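Local coordinates for protein sgbp-b (Bacteroides uniformis, PDB 7K44) that probably binds xyloglucan at the cell surface of a human gut bacterium, as a surface glycan-binding protein of a xyloglucan utilization locus, at residues A[205-208]-A[209-212]; A[267-271]-A[272-276]; A[276-279]-A[280-284]; A[336-339]-A[340-344]. All coordinates share one frame; numbering follows the deposited sequence.

Contact 1 of 4, residues A[205-208]-A[209-212]; sequences YPLE and NIVL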
ATOM      1  N   TYR A 205     -11.280  -2.406   4.462  1.00 23.12           N
ATOM      2  CA  TYR A 205     -11.898  -1.854   5.663  1.00 23.22           C
ATOM      3  C   TYR A 205     -12.703  -2.860   6.491  1.00 22.19           C
ATOM      4  O   TYR A 205     -13.899  -2.655   6.740  1.00 24.52           O
ATOM      5  CB  TYR A 205     -12.720  -0.611   5.347  1.00 24.63           C
ATOM      6  CG  TYR A 205     -12.417   0.498   6.324  1.00 27.49           C
ATOM      7  CD1 TYR A 205     -11.295   1.306   6.160  1.00 30.21           C
ATOM      8  CD2 TYR A 205     -13.220   0.699   7.433  1.00 28.13           C
ATOM      9  CE1 TYR A 205     -11.008   2.315   7.078  1.00 34.29           C
ATOM     10  CE2 TYR A 205     -12.936   1.703   8.356  1.00 30.47           C
ATOM     11  CZ  TYR A 205     -11.832   2.501   8.166  1.00 35.12           C
ATOM     12  OH  TYR A 205     -11.547   3.494   9.081  1.00 45.73           O
ATOM     13  N   PRO A 206     -12.071  -3.950   6.953  1.00 20.89           N
ATOM     14  CA  PRO A 206     -12.781  -5.057   7.633  1.00 20.03           C
ATOM     15  C   PRO A 206     -13.133  -4.749   9.085  1.00 19.69           C
ATOM     16  O   PRO A 206     -12.665  -5.382  10.053  1.00 23.04           O
ATOM     17  CB  PRO A 206     -11.785  -6.213   7.503  1.00 21.95           C
ATOM     18  CG  PRO A 206     -10.452  -5.546   7.524  1.00 21.39           C
ATOM     19  CD  PRO A 206     -10.634  -4.236   6.785  1.00 21.50           C
ATOM     20  N   LEU A 207     -14.020  -3.770   9.257  1.00 20.60           N
ATOM     21  CA  LEU A 207     -14.421  -3.367  10.606  1.00 19.26           C
ATOM     22  C   LEU A 207     -15.082  -4.500  11.379  1.00 21.67           C
ATOM     23  O   LEU A 207     -14.959  -4.567  12.607  1.00 22.49           O
ATOM     24  CB  LEU A 207     -15.390  -2.190  10.537  1.00 27.01           C
ATOM     25  CG  LEU A 207     -14.793  -0.841  10.162  1.00 32.31           C
ATOM     26  CD1 LEU A 207     -15.882   0.219  10.147  1.00 35.27           C
ATOM     27  CD2 LEU A 207     -13.692  -0.484  11.154  1.00 35.28           C
ATOM     28  N   GLU A 208     -15.805  -5.378  10.682  1.00 22.05           N
ATOM     29  CA  GLU A 208     -16.475  -6.488  11.340  1.00 26.19           C
ATOM     30  C   GLU A 208     -15.484  -7.450  11.978  1.00 22.65           C
ATOM     31  O   GLU A 208     -15.869  -8.229  12.859  1.00 24.34           O
ATOM     32  CB  GLU A 208     -17.343  -7.218  10.315  1.00 22.67           C
ATOM     33  CG  GLU A 208     -18.551  -6.413   9.834  1.00 27.86           C
ATOM     34  CD  GLU A 208     -18.262  -5.558   8.605  1.00 26.38           C
ATOM     35  OE1 GLU A 208     -17.076  -5.394   8.243  1.00 26.33           O
ATOM     36  OE2 GLU A 208     -19.229  -5.049   7.990  1.00 32.36           O
ATOM     37  N   ASN A 209     -14.220  -7.409  11.555  1.00 21.37           N
ATOM     38  CA  ASN A 209     -13.190  -8.316  12.036  1.00 20.69           C
ATOM     39  C   ASN A 209     -12.342  -7.721  13.152  1.00 18.94           C
ATOM     40  O   ASN A 209     -11.395  -8.369  13.604  1.00 20.16           O
ATOM     41  CB  ASN A 209     -12.291  -8.750  10.878  1.00 20.39           C
ATOM     42  CG  ASN A 209     -13.042  -9.549   9.837  1.00 21.17           C
ATOM     43  OD1 ASN A 209     -13.985  -9.041   9.214  1.00 24.74           O
ATOM     44  ND2 ASN A 209     -12.635 -10.797   9.638  1.00 21.48           N
ATOM     45  N   ILE A 210     -12.687  -6.520  13.626  1.00 19.98           N
ATOM     46  CA  ILE A 210     -11.956  -5.872  14.709  1.00 19.27           C
ATOM     47  C   ILE A 210     -12.219  -6.603  16.019  1.00 19.83           C
ATOM     48  O   ILE A 210     -13.376  -6.883  16.371  1.00 21.99           O
ATOM     49  CB  ILE A 210     -12.381  -4.398  14.807  1.00 17.97           C
ATOM     50  CG1 ILE A 210     -11.791  -3.590  13.653  1.00 19.29           C
ATOM     51  CG2 ILE A 210     -11.958  -3.791  16.148  1.00 19.98           C
ATOM     52  CD1 ILE A 210     -10.294  -3.301  13.812  1.00 19.90           C
ATOM     53  N   VAL A 211     -11.140  -6.924  16.743  1.00 18.36           N
ATOM     54  CA  VAL A 211     -11.226  -7.542  18.066  1.00 17.56           C
ATOM     55  C   VAL A 211     -10.828  -6.593  19.188  1.00 19.55           C
ATOM     56  O   VAL A 211     -11.113  -6.888  20.366  1.00 20.23           O
ATOM     57  CB  VAL A 211     -10.421  -8.856  18.148  1.00 20.67           C
ATOM     58  CG1 VAL A 211     -10.884  -9.819  17.067  1.00 20.52           C
ATOM     59  CG2 VAL A 211      -8.917  -8.587  18.029  1.00 21.57           C
ATOM     60  N   LEU A 212     -10.181  -5.475  18.871  1.00 18.85           N
ATOM     61  CA  LEU A 212      -9.775  -4.504  19.886  1.00 18.56           C
ATOM     62  C   LEU A 212      -9.529  -3.177  19.195  1.00 20.34           C
ATOM     63  O   LEU A 212      -8.664  -3.083  18.318  1.00 19.20           O
ATOM     64  CB  LEU A 212      -8.502  -4.960  20.593  1.00 19.51           C
ATOM     65  CG  LEU A 212      -7.873  -3.931  21.542  1.00 18.22           C
ATOM     66  CD1 LEU A 212      -8.801  -3.611  22.730  1.00 20.56           C
ATOM     67  CD2 LEU A 212      -6.538  -4.406  22.072  1.00 19.65           C
TER
HETATM   68  O   HOH W   1     -16.028  -6.512  15.350  1.00 37.63           O
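Asn-209 and Ile-210 fold back onto Pro-206 and Leu-207 through two successive backbone hydrogen bonds. Asn-209 N donates to Pro-206 O at 3.0 Å, and Ile-210 N donates to Leu-207 O at 3.2 Å with the straighter N-H...O angle of 165°. In both, the donor stands above the carbonyl plane, as suits the tight i to i+3 winding of a short 3-10 turn. The side chains follow the backbone closely. Ile-210 brings CG1 beside the Leu-207 carbonyl, 3.5 Å from Leu-207 O, and its CG1 only grazes Leu-207 CD2 at 4.4 Å. Asn-209 turns its amide back along the turn: with CG beside its own backbone N (chi1 -64°), OD1 lies 3.5 Å from Glu-208 C and 4.0 Å from Pro-206 CB. This 3-10 turn joins strand 197-204, in a sheet of the preceding IPT/TIG domain, to strand 210-212, which pairs with strand 371-384 of the xyloglucan-binding domain. It therefore forms part of the connection between two domains. Just ahead of it, Pro-206 is the centre of an inverse gamma turn, closed by Leu-207 N on Tyr-205 O at 2.8 Å; just beyond it, Val-211 and Leu-212 both face Phe-380 in a classic beta bulge. The polar ends are held from outside the turn. Asn-209 ND2 donates to Val-382 O and weakly to Phe-273 O, which ties the buried amide to strand 371-384 and to the neighbouring loop. Glu-208, bent at chi2, hydrogen-bonds Thr-187 through OE1. A water lies between Ile-210 O and, more weakly, Glu-208 O.

Contact 2 of 4, residues A[267-271]-A[272-276]; sequences WGIDT and AFLPT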
ATOM      1  N   TRP A 267     -13.448 -11.624  20.698  1.00 22.65           N
ATOM      2  CA  TRP A 267     -13.106 -12.534  19.612  1.00 23.45           C
ATOM      3  C   TRP A 267     -14.314 -13.042  18.835  1.00 24.52           C
ATOM      4  O   TRP A 267     -14.135 -13.766  17.849  1.00 25.28           O
ATOM      5  CB  TRP A 267     -12.273 -13.705  20.141  1.00 24.71           C
ATOM      6  CG  TRP A 267     -11.032 -13.266  20.871  1.00 20.81           C
ATOM      7  CD1 TRP A 267     -10.882 -13.130  22.223  1.00 24.53           C
ATOM      8  CD2 TRP A 267      -9.778 -12.887  20.283  1.00 19.99           C
ATOM      9  NE1 TRP A 267      -9.613 -12.689  22.513  1.00 22.80           N
ATOM     10  CE2 TRP A 267      -8.910 -12.544  21.342  1.00 21.21           C
ATOM     11  CE3 TRP A 267      -9.310 -12.797  18.966  1.00 21.01           C
ATOM     12  CZ2 TRP A 267      -7.601 -12.133  21.129  1.00 20.67           C
ATOM     13  CZ3 TRP A 267      -7.999 -12.391  18.748  1.00 22.74           C
ATOM     14  CH2 TRP A 267      -7.159 -12.056  19.832  1.00 21.44           C
ATOM     15  N   GLY A 268     -15.528 -12.664  19.221  1.00 25.92           N
ATOM     16  CA  GLY A 268     -16.717 -13.200  18.589  1.00 28.46           C
ATOM     17  C   GLY A 268     -17.097 -12.537  17.280  1.00 26.09           C
ATOM     18  O   GLY A 268     -18.177 -11.949  17.166  1.00 27.87           O
ATOM     19  N   ILE A 269     -16.222 -12.630  16.280  1.00 26.06           N
ATOM     20  CA  ILE A 269     -16.490 -12.014  14.986  1.00 25.58           C
ATOM     21  C   ILE A 269     -17.690 -12.686  14.324  1.00 25.15           C
ATOM     22  O   ILE A 269     -17.833 -13.915  14.351  1.00 27.37           O
ATOM     23  CB  ILE A 269     -15.230 -12.105  14.107  1.00 23.04           C
ATOM     24  CG1 ILE A 269     -14.109 -11.227  14.681  1.00 24.29           C
ATOM     25  CG2 ILE A 269     -15.536 -11.704  12.660  1.00 24.68           C
ATOM     26  CD1 ILE A 269     -12.733 -11.540  14.117  1.00 22.33           C
ATOM     27  N   ASP A 270     -18.571 -11.871  13.746  1.00 26.53           N
ATOM     28  CA  ASP A 270     -19.715 -12.359  12.979  1.00 25.87           C
ATOM     29  C   ASP A 270     -19.257 -13.398  11.962  1.00 29.80           C
ATOM     30  O   ASP A 270     -18.324 -13.158  11.193  1.00 28.31           O
ATOM     31  CB  ASP A 270     -20.339 -11.152  12.263  1.00 33.12           C
ATOM     32  CG  ASP A 270     -21.572 -11.500  11.440  1.00 39.59           C
ATOM     33  OD1 ASP A 270     -21.887 -12.693  11.246  1.00 36.62           O
ATOM     34  OD2 ASP A 270     -22.236 -10.543  10.976  1.00 42.49           O
ATOM     35  N   THR A 271     -19.923 -14.560  11.963  1.00 31.03           N
ATOM     36  CA  THR A 271     -19.516 -15.651  11.078  1.00 28.43           C
ATOM     37  C   THR A 271     -19.683 -15.308   9.606  1.00 33.08           C
ATOM     38  O   THR A 271     -19.044 -15.944   8.760  1.00 34.36           O
ATOM     39  CB  THR A 271     -20.287 -16.938  11.386  1.00 35.84           C
ATOM     40  OG1 THR A 271     -21.695 -16.682  11.293  1.00 34.61           O
ATOM     41  CG2 THR A 271     -19.961 -17.435  12.787  1.00 36.30           C
ATOM     42  N   ALA A 272     -20.522 -14.326   9.273  1.00 29.15           N
ATOM     43  CA  ALA A 272     -20.637 -13.912   7.879  1.00 29.18           C
ATOM     44  C   ALA A 272     -19.363 -13.256   7.374  1.00 33.22           C
ATOM     45  O   ALA A 272     -19.167 -13.151   6.158  1.00 39.47           O
ATOM     46  CB  ALA A 272     -21.827 -12.972   7.693  1.00 33.97           C
ATOM     47  N   PHE A 273     -18.494 -12.817   8.282  1.00 29.30           N
ATOM     48  CA  PHE A 273     -17.247 -12.173   7.917  1.00 29.08           C
ATOM     49  C   PHE A 273     -16.019 -12.992   8.277  1.00 31.13           C
ATOM     50  O   PHE A 273     -14.914 -12.633   7.859  1.00 31.60           O
ATOM     51  CB  PHE A 273     -17.178 -10.780   8.555  1.00 27.79           C
ATOM     52  CG  PHE A 273     -18.260  -9.864   8.067  1.00 29.48           C
ATOM     53  CD1 PHE A 273     -18.052  -9.071   6.953  1.00 30.33           C
ATOM     54  CD2 PHE A 273     -19.501  -9.833   8.691  1.00 31.45           C
ATOM     55  CE1 PHE A 273     -19.050  -8.240   6.482  1.00 32.15           C
ATOM     56  CE2 PHE A 273     -20.505  -9.008   8.217  1.00 32.15           C
ATOM     57  CZ  PHE A 273     -20.274  -8.206   7.112  1.00 33.54           C
ATOM     58  N   LEU A 274     -16.184 -14.082   9.021  1.00 29.09           N
ATOM     59  CA  LEU A 274     -15.092 -15.005   9.291  1.00 27.55           C
ATOM     60  C   LEU A 274     -15.696 -16.354   9.653  1.00 23.98           C
ATOM     61  O   LEU A 274     -16.128 -16.551  10.793  1.00 27.16           O
ATOM     62  CB  LEU A 274     -14.219 -14.470  10.428  1.00 29.07           C
ATOM     63  CG  LEU A 274     -12.975 -15.271  10.812  1.00 32.16           C
ATOM     64  CD1 LEU A 274     -12.288 -15.851   9.591  1.00 34.09           C
ATOM     65  CD2 LEU A 274     -12.013 -14.397  11.599  1.00 27.91           C
ATOM     66  N   PRO A 275     -15.757 -17.298   8.716  1.00 28.34           N
ATOM     67  CA  PRO A 275     -16.414 -18.577   9.010  1.00 27.67           C
ATOM     68  C   PRO A 275     -15.731 -19.329  10.143  1.00 26.73           C
ATOM     69  O   PRO A 275     -14.506 -19.307  10.296  1.00 27.76           O
ATOM     70  CB  PRO A 275     -16.302 -19.345   7.689  1.00 28.34           C
ATOM     71  CG  PRO A 275     -16.188 -18.266   6.655  1.00 28.49           C
ATOM     72  CD  PRO A 275     -15.376 -17.184   7.298  1.00 28.82           C
ATOM     73  N   THR A 276     -16.552 -20.027  10.926  1.00 27.41           N
ATOM     74  CA  THR A 276     -16.057 -20.733  12.099  1.00 26.48           C
ATOM     75  C   THR A 276     -14.973 -21.747  11.744  1.00 27.81           C
ATOM     76  O   THR A 276     -13.993 -21.900  12.481  1.00 30.23           O
ATOM     77  CB  THR A 276     -17.231 -21.411  12.804  1.00 29.46           C
ATOM     78  OG1 THR A 276     -18.242 -20.432  13.066  1.00 30.65           O
ATOM     79  CG2 THR A 276     -16.785 -22.019  14.116  1.00 29.98           C
TER
HETATM   80  O   HOH W   2     -16.344 -15.909  13.437  1.00 28.24           O
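Asp-270 O receives two backbone N-H groups: Phe-273 N at 2.9 Å and, by a weak bond, Leu-274 N at 3.2 Å. The carboxylate of the same residue turns forward to the peptide N-H of Ala-272. With CG anti to the backbone N (chi1 -179°), Asp-270 OD1 accepts Ala-272 N at 2.9 Å in a nearly straight bond of 168°, the donor standing above the carboxylate plane. Side-chain and main-chain oxygens of Asp-270 thus bind the N-H groups two, three and, weakly, four residues on, the pattern of an Asx turn combined with a tight backbone turn, here in the loop between strands 255-264 and 283-291. Asp-270 OD2 lies 3.6 Å from Phe-273 CE2 at the ring's edge, carboxylate and ring planes being 71° apart. Beneath the turn, Ile-269 CG2 packs on Leu-274 CB at 3.8 Å; both side chains also touch Val-382 and Trp-347, so strand 371-384 and helix 347-352 back the loop. On the outer side, Thr-271 and Thr-276 lie side by side, Thr-271 CG2 meeting Thr-276 OG1 at 3.5 Å. A water donates to both Ile-269 O and Leu-274 O, at 2.7 Å each, bridging the two limbs of the loop.

Contact 3 of 4, residues A[276-279]-A[280-284]; sequences TDTP and TSELA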
ATOM      1  N   THR A 276     -16.552 -20.027  10.926  1.00 27.41           N
ATOM      2  CA  THR A 276     -16.057 -20.733  12.099  1.00 26.48           C
ATOM      3  C   THR A 276     -14.973 -21.747  11.744  1.00 27.81           C
ATOM      4  O   THR A 276     -13.993 -21.900  12.481  1.00 30.23           O
ATOM      5  CB  THR A 276     -17.231 -21.411  12.804  1.00 29.46           C
ATOM      6  OG1 THR A 276     -18.242 -20.432  13.066  1.00 30.65           O
ATOM      7  CG2 THR A 276     -16.785 -22.019  14.116  1.00 29.98           C
ATOM      8  N   ASP A 277     -15.110 -22.438  10.617  1.00 29.80           N
ATOM      9  CA  ASP A 277     -14.164 -23.500  10.300  1.00 30.96           C
ATOM     10  C   ASP A 277     -12.907 -23.011   9.583  1.00 32.14           C
ATOM     11  O   ASP A 277     -12.129 -23.842   9.102  1.00 31.90           O
ATOM     12  CB  ASP A 277     -14.845 -24.635   9.521  1.00 39.20           C
ATOM     13  CG  ASP A 277     -15.384 -24.191   8.172  1.00 53.69           C
ATOM     14  OD1 ASP A 277     -15.223 -23.003   7.809  1.00 53.63           O
ATOM     15  OD2 ASP A 277     -15.975 -25.038   7.469  1.00 61.81           O
ATOM     16  N   THR A 278     -12.682 -21.702   9.513  1.00 27.38           N
ATOM     17  CA  THR A 278     -11.515 -21.187   8.806  1.00 27.03           C
ATOM     18  C   THR A 278     -10.229 -21.700   9.450  1.00 24.61           C
ATOM     19  O   THR A 278     -10.055 -21.577  10.674  1.00 24.84           O
ATOM     20  CB  THR A 278     -11.514 -19.654   8.815  1.00 23.79           C
ATOM     21  OG1 THR A 278     -12.732 -19.168   8.245  1.00 27.19           O
ATOM     22  CG2 THR A 278     -10.333 -19.112   8.023  1.00 23.18           C
ATOM     23  N   PRO A 279      -9.306 -22.266   8.674  1.00 26.29           N
ATOM     24  CA  PRO A 279      -8.000 -22.650   9.231  1.00 23.48           C
ATOM     25  C   PRO A 279      -7.258 -21.441   9.783  1.00 23.55           C
ATOM     26  O   PRO A 279      -7.184 -20.388   9.143  1.00 24.15           O
ATOM     27  CB  PRO A 279      -7.260 -23.241   8.022  1.00 27.36           C
ATOM     28  CG  PRO A 279      -8.340 -23.624   7.066  1.00 31.98           C
ATOM     29  CD  PRO A 279      -9.435 -22.626   7.255  1.00 29.09           C
ATOM     30  N   THR A 280      -6.666 -21.622  10.968  1.00 23.64           N
ATOM     31  CA  THR A 280      -5.852 -20.556  11.539  1.00 23.49           C
ATOM     32  C   THR A 280      -4.611 -20.289  10.699  1.00 25.01           C
ATOM     33  O   THR A 280      -4.085 -19.169  10.722  1.00 23.23           O
ATOM     34  CB  THR A 280      -5.498 -20.842  13.007  1.00 26.19           C
ATOM     35  OG1 THR A 280      -4.805 -22.087  13.114  1.00 24.73           O
ATOM     36  CG2 THR A 280      -6.759 -20.894  13.876  1.00 25.95           C
ATOM     37  N   SER A 281      -4.159 -21.280   9.924  1.00 23.91           N
ATOM     38  CA  SER A 281      -3.056 -21.076   8.992  1.00 23.58           C
ATOM     39  C   SER A 281      -3.379 -20.057   7.908  1.00 23.71           C
ATOM     40  O   SER A 281      -2.463 -19.575   7.238  1.00 27.54           O
ATOM     41  CB  SER A 281      -2.718 -22.411   8.313  1.00 24.20           C
ATOM     42  OG  SER A 281      -3.798 -22.813   7.485  1.00 28.23           O
ATOM     43  N   GLU A 282      -4.656 -19.734   7.697  1.00 22.92           N
ATOM     44  CA  GLU A 282      -5.061 -18.785   6.672  1.00 23.71           C
ATOM     45  C   GLU A 282      -5.371 -17.406   7.242  1.00 22.51           C
ATOM     46  O   GLU A 282      -5.832 -16.531   6.505  1.00 23.65           O
ATOM     47  CB  GLU A 282      -6.252 -19.335   5.883  1.00 26.54           C
ATOM     48  CG  GLU A 282      -5.932 -20.682   5.212  1.00 28.90           C
ATOM     49  CD  GLU A 282      -7.112 -21.307   4.473  1.00 38.24           C
ATOM     50  OE1 GLU A 282      -8.227 -20.742   4.505  1.00 41.00           O
ATOM     51  OE2 GLU A 282      -6.914 -22.374   3.850  1.00 40.94           O
ATOM     52  N   LEU A 283      -5.112 -17.187   8.529  1.00 21.08           N
ATOM     53  CA  LEU A 283      -5.528 -15.958   9.190  1.00 19.53           C
ATOM     54  C   LEU A 283      -4.323 -15.215   9.748  1.00 18.73           C
ATOM     55  O   LEU A 283      -3.282 -15.807  10.036  1.00 21.84           O
ATOM     56  CB  LEU A 283      -6.486 -16.272  10.343  1.00 21.25           C
ATOM     57  CG  LEU A 283      -7.854 -16.831   9.944  1.00 20.06           C
ATOM     58  CD1 LEU A 283      -8.600 -17.343  11.181  1.00 21.44           C
ATOM     59  CD2 LEU A 283      -8.677 -15.811   9.185  1.00 23.75           C
ATOM     60  N   ALA A 284      -4.488 -13.897   9.935  1.00 19.98           N
ATOM     61  CA  ALA A 284      -3.466 -13.065  10.549  1.00 19.63           C
ATOM     62  C   ALA A 284      -4.104 -12.186  11.615  1.00 20.50           C
ATOM     63  O   ALA A 284      -5.257 -11.765  11.481  1.00 20.79           O
ATOM     64  CB  ALA A 284      -2.765 -12.142   9.540  1.00 22.19           C
TER
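The Glu-282 side chain leaves with CG beside its own backbone N (chi1 -59°) and then runs extended (chi2 177°), which carries the carboxylate back to the Pro-279 ring at a slant. Glu-282 OE1 comes within 3.5 Å of Pro-279 CD, and Glu-282 OE2 lies 3.7 Å from Pro-279 CG, so the two oxygens touch neighbouring ring carbons. The contact is van der Waals in kind, with the aliphatic part of Glu-282 also near the ring: CG lies 4.0 Å from Pro-279 CB. Ser-281 adds its hydroxyl to the same proline, OG standing 3.5 Å from Pro-279 CB. The backbone sets the separation, for Glu-282 N donates to Pro-279 O at 3.0 Å with an angle of 157°, and Leu-283 N in turn reaches Thr-280 O. These two bonds make residues 280-282 a single short 3-10 turn, the lead-in to strand 283-291, and Pro-279 occupies the position just before it. On the inward side of the turn, Leu-283 turns toward Thr-278, and the two side chains cross at about a right angle. Thr-278 CG2 meets Leu-283 CD2 at 3.9 Å, while Leu-283 CG also rests on the carbonyl, 3.7 Å from Pro-279 O. The hydroxyl of Thr-278 is engaged in a hydrogen bond with Pro-275 O, while its methyl faces the leucine. Lys-384 of strand 371-384 touches both Thr-278 and Leu-283. At the start of the turn, Thr-280 OG1 is hydrogen-bonded to Glu-344 O, and backbone bonds from Leu-283 to Leu-338 and from Glu-282 to Ile-385 place the new strand in its sheet.

Contact 4 of 4, residues A[336-339]-A[340-344]; sequences IPLS and ELVDE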
ATOM      1  N   ILE A 336       0.681 -10.406  11.670  1.00 20.42           N
ATOM      2  CA  ILE A 336       1.377 -11.562  12.236  1.00 22.74           C
ATOM      3  C   ILE A 336       0.531 -12.800  11.972  1.00 24.29           C
ATOM      4  O   ILE A 336      -0.664 -12.806  12.301  1.00 22.93           O
ATOM      5  CB  ILE A 336       1.610 -11.375  13.741  1.00 23.15           C
ATOM      6  CG1 ILE A 336       2.518 -10.166  13.980  1.00 28.77           C
ATOM      7  CG2 ILE A 336       2.189 -12.652  14.361  1.00 24.99           C
ATOM      8  CD1 ILE A 336       2.990 -10.045  15.374  1.00 37.35           C
ATOM      9  N   PRO A 337       1.080 -13.860  11.382  1.00 22.47           N
ATOM     10  CA  PRO A 337       0.255 -15.037  11.100  1.00 21.31           C
ATOM     11  C   PRO A 337      -0.316 -15.597  12.390  1.00 19.88           C
ATOM     12  O   PRO A 337       0.398 -15.765  13.383  1.00 21.02           O
ATOM     13  CB  PRO A 337       1.245 -16.014  10.450  1.00 24.24           C
ATOM     14  CG  PRO A 337       2.334 -15.130   9.886  1.00 25.33           C
ATOM     15  CD  PRO A 337       2.464 -14.020  10.906  1.00 25.36           C
ATOM     16  N   LEU A 338      -1.616 -15.890  12.369  1.00 20.45           N
ATOM     17  CA  LEU A 338      -2.268 -16.389  13.574  1.00 21.90           C
ATOM     18  C   LEU A 338      -1.708 -17.740  13.986  1.00 25.88           C
ATOM     19  O   LEU A 338      -1.696 -18.072  15.182  1.00 25.06           O
ATOM     20  CB  LEU A 338      -3.782 -16.448  13.374  1.00 24.91           C
ATOM     21  CG  LEU A 338      -4.640 -16.571  14.631  1.00 26.67           C
ATOM     22  CD1 LEU A 338      -4.434 -15.356  15.552  1.00 25.41           C
ATOM     23  CD2 LEU A 338      -6.093 -16.720  14.233  1.00 24.76           C
ATOM     24  N   SER A 339      -1.232 -18.530  13.019  1.00 24.28           N
ATOM     25  CA  SER A 339      -0.615 -19.805  13.364  1.00 26.62           C
ATOM     26  C   SER A 339       0.696 -19.646  14.130  1.00 29.44           C
ATOM     27  O   SER A 339       1.175 -20.635  14.692  1.00 29.45           O
ATOM     28  CB  SER A 339      -0.432 -20.676  12.111  1.00 29.81           C
ATOM     29  OG  SER A 339       0.485 -20.090  11.208  1.00 30.39           O
ATOM     30  N   GLU A 340       1.286 -18.442  14.167  1.00 23.28           N
ATOM     31  CA  GLU A 340       2.445 -18.190  15.017  1.00 23.44           C
ATOM     32  C   GLU A 340       2.045 -17.829  16.440  1.00 24.54           C
ATOM     33  O   GLU A 340       2.922 -17.650  17.292  1.00 26.69           O
ATOM     34  CB  GLU A 340       3.308 -17.055  14.451  1.00 26.28           C
ATOM     35  CG  GLU A 340       3.997 -17.342  13.114  1.00 24.99           C
ATOM     36  CD  GLU A 340       5.204 -18.272  13.224  1.00 31.20           C
ATOM     37  OE1 GLU A 340       5.549 -18.709  14.341  1.00 32.84           O
ATOM     38  OE2 GLU A 340       5.822 -18.543  12.171  1.00 28.89           O
ATOM     39  N   LEU A 341       0.747 -17.703  16.703  1.00 22.08           N
ATOM     40  CA  LEU A 341       0.259 -17.236  17.988  1.00 19.47           C
ATOM     41  C   LEU A 341      -0.688 -18.196  18.680  1.00 22.73           C
ATOM     42  O   LEU A 341      -0.923 -18.040  19.885  1.00 22.57           O
ATOM     43  CB  LEU A 341      -0.483 -15.901  17.830  1.00 21.37           C
ATOM     44  CG  LEU A 341       0.354 -14.709  17.412  1.00 21.50           C
ATOM     45  CD1 LEU A 341      -0.552 -13.572  16.928  1.00 24.29           C
ATOM     46  CD2 LEU A 341       1.193 -14.284  18.600  1.00 24.07           C
ATOM     47  N   VAL A 342      -1.270 -19.156  17.965  1.00 23.49           N
ATOM     48  CA  VAL A 342      -2.317 -20.001  18.522  1.00 22.37           C
ATOM     49  C   VAL A 342      -2.007 -21.465  18.234  1.00 22.49           C
ATOM     50  O   VAL A 342      -1.451 -21.800  17.184  1.00 26.28           O
ATOM     51  CB  VAL A 342      -3.732 -19.624  18.020  1.00 22.19           C
ATOM     52  CG1 VAL A 342      -3.969 -18.107  18.152  1.00 24.34           C
ATOM     53  CG2 VAL A 342      -3.962 -20.097  16.577  1.00 24.01           C
ATOM     54  N   ASP A 343      -2.367 -22.329  19.192  1.00 23.11           N
ATOM     55  CA  ASP A 343      -2.181 -23.774  19.043  1.00 26.30           C
ATOM     56  C   ASP A 343      -3.279 -24.406  18.203  1.00 25.67           C
ATOM     57  O   ASP A 343      -3.059 -25.461  17.591  1.00 28.43           O
ATOM     58  CB  ASP A 343      -2.236 -24.448  20.417  1.00 26.52           C
ATOM     59  CG  ASP A 343      -0.922 -24.374  21.166  1.00 39.37           C
ATOM     60  OD1 ASP A 343       0.143 -24.488  20.524  1.00 46.25           O
ATOM     61  OD2 ASP A 343      -0.958 -24.220  22.408  1.00 46.13           O
ATOM     62  N   GLU A 344      -4.453 -23.786  18.172  1.00 26.25           N
ATOM     63  CA  GLU A 344      -5.637 -24.360  17.551  1.00 27.19           C
ATOM     64  C   GLU A 344      -5.527 -24.316  16.027  1.00 25.52           C
ATOM     65  O   GLU A 344      -4.885 -23.431  15.448  1.00 24.71           O
ATOM     66  CB  GLU A 344      -6.874 -23.578  18.008  1.00 24.50           C
ATOM     67  CG  GLU A 344      -7.265 -23.783  19.488  1.00 27.36           C
ATOM     68  CD  GLU A 344      -6.398 -23.007  20.474  1.00 29.83           C
ATOM     69  OE1 GLU A 344      -5.704 -22.066  20.049  1.00 27.82           O
ATOM     70  OE2 GLU A 344      -6.419 -23.334  21.686  1.00 31.02           O
TER
HETATM   71  O   HOH W   3       4.418 -21.291  15.821  1.00 37.96           O
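Leu-338 with Val-342 and Ile-336 with Leu-341 form the apolar centre of this short 3-10 turn, which closes strand 331-337 and starts the loop to helix 347-352. A chi1 of -164° swings the Leu-338 branch away from its own N and against Val-342, with CD1 at 3.8 Å from Val-342 CG1. Leu-341 CD1 reaches back to Ile-336 CG2 at 3.9 Å, the two side chains crossing at about a right angle. Ile-303 and Leu-305 of strand 300-305 continue this buried cluster, Ile-303 touching Ile-336 and Leu-341, and Leu-305 touching Leu-338 and Leu-341. The backbone carries the turn: Glu-340 N donates to Pro-337 O at 2.9 Å, and Leu-338 O takes both Leu-341 N at 2.9 Å and, weakly, Val-342 N at 3.0 Å. Val-342 CG2 also presses close to that carbonyl, 3.3 Å from Leu-338 O. Toward solvent, Glu-340 packs its CG on Pro-337 CB, bends at chi2 and leads its carboxylate away. His-311 hydrogen-bonds both Ser-339 O and Asp-343 OD1, joining the turn to the loop before strand 313-316. At the polar edge a water donates to Glu-340 OE1 at 3.2 Å and, weakly, to Ser-339 O.

All four are local turns within the xyloglucan-binding domain, yet they differ in depth. Contact 1 is buried, at the passage from the IPT/TIG domain; the others are partly buried, each with an apolar side facing the fold and a polar side toward solvent. Contacts 1, 3 and 4 each hold a 3-10 turn at a strand end, whereas contact 2 is an irregular loop organised by one aspartate. Contacts 3 and 4 serve neighbouring strands, 283-291 and 331-337, and are joined by backbone and side-chain hydrogen bonds, against the apolar touch between contacts 2 and 3. Contact 2 abuts contact 1 through Asn-209 and Ile-269, and shares Thr-276 with contact 3.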